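Local coordinates for protein adenylyltransferase MntA (PDB 6M6U) that transfers AMP units from ATP to a tyrosine of its cognate toxin HepT, neutralizing it as the antitoxin of a type VII toxin-antitoxin system, at residues 23-28 and 40-45. The protein carries 2 engineered substitutions. Residues are numbered along the deposited sequence; the frame is centred on the assembly and turned at random.
Engineered in segment 40-45: Glu41 (natural residue Asp).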
loop_
_atom_site.group_PDB
_atom_site.type_symbol
_atom_site.label_atom_id
_atom_site.label_comp_id
_atom_site.label_asym_id
_atom_site.label_seq_id
_atom_site.Cartn_x
_atom_site.Cartn_y
_atom_site.Cartn_z
ATOM N N ILE E 23 -15.215 24.185 13.375
ATOM C CA ILE E 23 -14.180 23.747 12.440
ATOM C C ILE E 23 -12.831 23.907 13.126
ATOM O O ILE E 23 -12.522 24.986 13.646
ATOM C CB ILE E 23 -14.199 24.548 11.124
ATOM C CG1 ILE E 23 -15.526 24.382 10.387
ATOM C CG2 ILE E 23 -13.050 24.119 10.229
ATOM C CD1 ILE E 23 -15.584 25.145 9.084
ATOM N N TYR E 24 -12.034 22.842 13.124
ATOM C CA TYR E 24 -10.669 22.883 13.631
ATOM C C TYR E 24 -9.710 22.386 12.570
ATOM O O TYR E 24 -9.976 21.387 11.892
ATOM C CB TYR E 24 -10.459 22.014 14.876
ATOM C CG TYR E 24 -11.236 22.443 16.084
ATOM C CD1 TYR E 24 -10.803 23.497 16.873
ATOM C CD2 TYR E 24 -12.396 21.780 16.445
ATOM C CE1 TYR E 24 -11.516 23.885 17.983
ATOM C CE2 TYR E 24 -13.111 22.159 17.548
ATOM C CZ TYR E 24 -12.671 23.214 18.314
ATOM O OH TYR E 24 -13.394 23.588 19.420
ATOM N N LEU E 25 -8.593 23.086 12.448
ATOM C CA LEU E 25 -7.409 22.549 11.805
ATOM C C LEU E 25 -6.533 21.968 12.906
ATOM O O LEU E 25 -6.337 22.608 13.944
ATOM C CB LEU E 25 -6.679 23.653 11.037
ATOM C CG LEU E 25 -5.540 23.302 10.088
ATOM C CD1 LEU E 25 -6.060 22.557 8.857
ATOM C CD2 LEU E 25 -4.812 24.579 9.694
ATOM N N PHE E 26 -6.049 20.743 12.713
ATOM C CA PHE E 26 -5.185 20.131 13.715
ATOM C C PHE E 26 -4.076 19.367 13.001
ATOM O O PHE E 26 -3.936 19.424 11.776
ATOM C CB PHE E 26 -5.990 19.250 14.690
ATOM C CG PHE E 26 -6.536 17.976 14.085
ATOM C CD1 PHE E 26 -5.955 16.750 14.382
ATOM C CD2 PHE E 26 -7.653 17.999 13.254
ATOM C CE1 PHE E 26 -6.454 15.569 13.841
ATOM C CE2 PHE E 26 -8.160 16.823 12.708
ATOM C CZ PHE E 26 -7.557 15.604 13.005
ATOM N N GLY E 27 -3.260 18.670 13.784
ATOM C CA GLY E 27 -2.174 17.926 13.193
ATOM C C GLY E 27 -1.065 18.832 12.691
ATOM O O GLY E 27 -0.829 19.935 13.195
ATOM N N SER E 28 -0.391 18.356 11.648
ATOM C CA SER E 28 0.835 19.001 11.199
ATOM C C SER E 28 0.576 20.394 10.634
ATOM O O SER E 28 1.379 21.300 10.852
ATOM C CB SER E 28 1.531 18.113 10.170
ATOM O OG SER E 28 0.773 17.990 8.978
ATOM N N ILE E 40 -3.802 17.232 5.200
ATOM C CA ILE E 40 -4.423 18.293 5.978
ATOM C C ILE E 40 -5.496 17.640 6.839
ATOM O O ILE E 40 -6.372 16.934 6.326
ATOM C CB ILE E 40 -5.010 19.377 5.062
ATOM C CG1 ILE E 40 -3.920 19.916 4.127
ATOM C CG2 ILE E 40 -5.621 20.502 5.880
ATOM C CD1 ILE E 40 -4.448 20.700 2.962
ATOM N N GLU E 41 -5.402 17.832 8.152
ATOM C CA GLU E 41 -6.292 17.189 9.110
ATOM C C GLU E 41 -7.280 18.221 9.632
ATOM O O GLU E 41 -6.883 19.220 10.246
ATOM C CB GLU E 41 -5.496 16.548 10.247
ATOM C CG GLU E 41 -4.729 15.302 9.815
ATOM C CD GLU E 41 -3.688 14.852 10.823
ATOM O OE1 GLU E 41 -4.053 14.212 11.834
ATOM O OE2 GLU E 41 -2.493 15.139 10.601
ATOM N N ILE E 42 -8.563 17.981 9.380
ATOM C CA ILE E 42 -9.630 18.908 9.728
ATOM C C ILE E 42 -10.677 18.163 10.544
ATOM O O ILE E 42 -11.056 17.033 10.209
ATOM C CB ILE E 42 -10.264 19.534 8.468
ATOM C CG1 ILE E 42 -9.192 20.222 7.626
ATOM C CG2 ILE E 42 -11.372 20.521 8.850
ATOM C CD1 ILE E 42 -9.600 20.431 6.187
ATOM N N ALA E 43 -11.144 18.795 11.614
ATOM C CA ALA E 43 -12.175 18.239 12.472
ATOM C C ALA E 43 -13.375 19.175 12.478
ATOM O O ALA E 43 -13.220 20.400 12.489
ATOM C CB ALA E 43 -11.664 18.032 13.899
ATOM N N VAL E 44 -14.568 18.594 12.470
ATOM C CA VAL E 44 -15.802 19.364 12.469
ATOM C C VAL E 44 -16.741 18.783 13.512
ATOM O O VAL E 44 -16.729 17.581 13.797
ATOM C CB VAL E 44 -16.485 19.383 11.082
ATOM C CG1 VAL E 44 -15.688 20.239 10.113
ATOM C CG2 VAL E 44 -16.633 17.969 10.544
ATOM N N LEU E 45 -17.544 19.659 14.099
ATOM C CA LEU E 45 -18.674 19.264 14.920
ATOM C C LEU E 45 -19.917 19.875 14.299
ATOM O O LEU E 45 -19.966 21.087 14.065
ATOM C CB LEU E 45 -18.515 19.725 16.372
ATOM C CG LEU E 45 -19.599 19.250 17.348
ATOM C CD1 LEU E 45 -19.537 17.738 17.535
ATOM C CD2 LEU E 45 -19.476 19.960 18.685
#
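Phe26 reaches over the backbone of strand 40-45, and its ring takes CB of Glu41 on one face: that carbon lies 3.6 Å from the ring centroid, 15° off the normal, a CH-pi contact. Chi1 of 70° sets CG between the backbone N and the carbonyl carbon; CE2 meets CB of Ala43 at 3.9 Å. Glu41, an engineered replacement for Asp, extends beyond CG at about a right angle to the phenylalanine; its OE1 comes 3.4 Å from Phe26 CE1, while OE2 is directed toward Gly27 and Ser28 without bonding to them.

The backbones run antiparallel. Tyr24 and Ala43 form a hydrogen-bonded pair, with Tyr24 N to Ala43 O at 2.8 Å and Ala43 N to Tyr24 O at 2.9 Å; Phe26 N adds a nearly straight bond (176°) to Glu41 O. Tyr24, Phe26, Glu41 and Ala43 point to one face of the sheet, Ile23, Leu25, Ile42 and Val44 to the other, where Leu25 CD1 touches Ile40 CG2 at 3.6 Å and Ile23 lies beside Val44.

Gly27 and Ser28, directly after strand 23-26, open the GSX(10)DXD motif of polymerase beta-type nucleotidyltransferases; Glu41, at a magnesium-binding position, closes it, its side chain close to those of Glu39 (also engineered) and Asp71.

Within the mixed sheet the pair is central, between strands 70-74 and 91-94. Helix 6-16 packs on Ile23, Ile42 and Val44, whereas helix 80-89 packs on Tyr24 and Phe26 from the other face, its Gln89 OE1 accepting a hydrogen bond from Gly27 N.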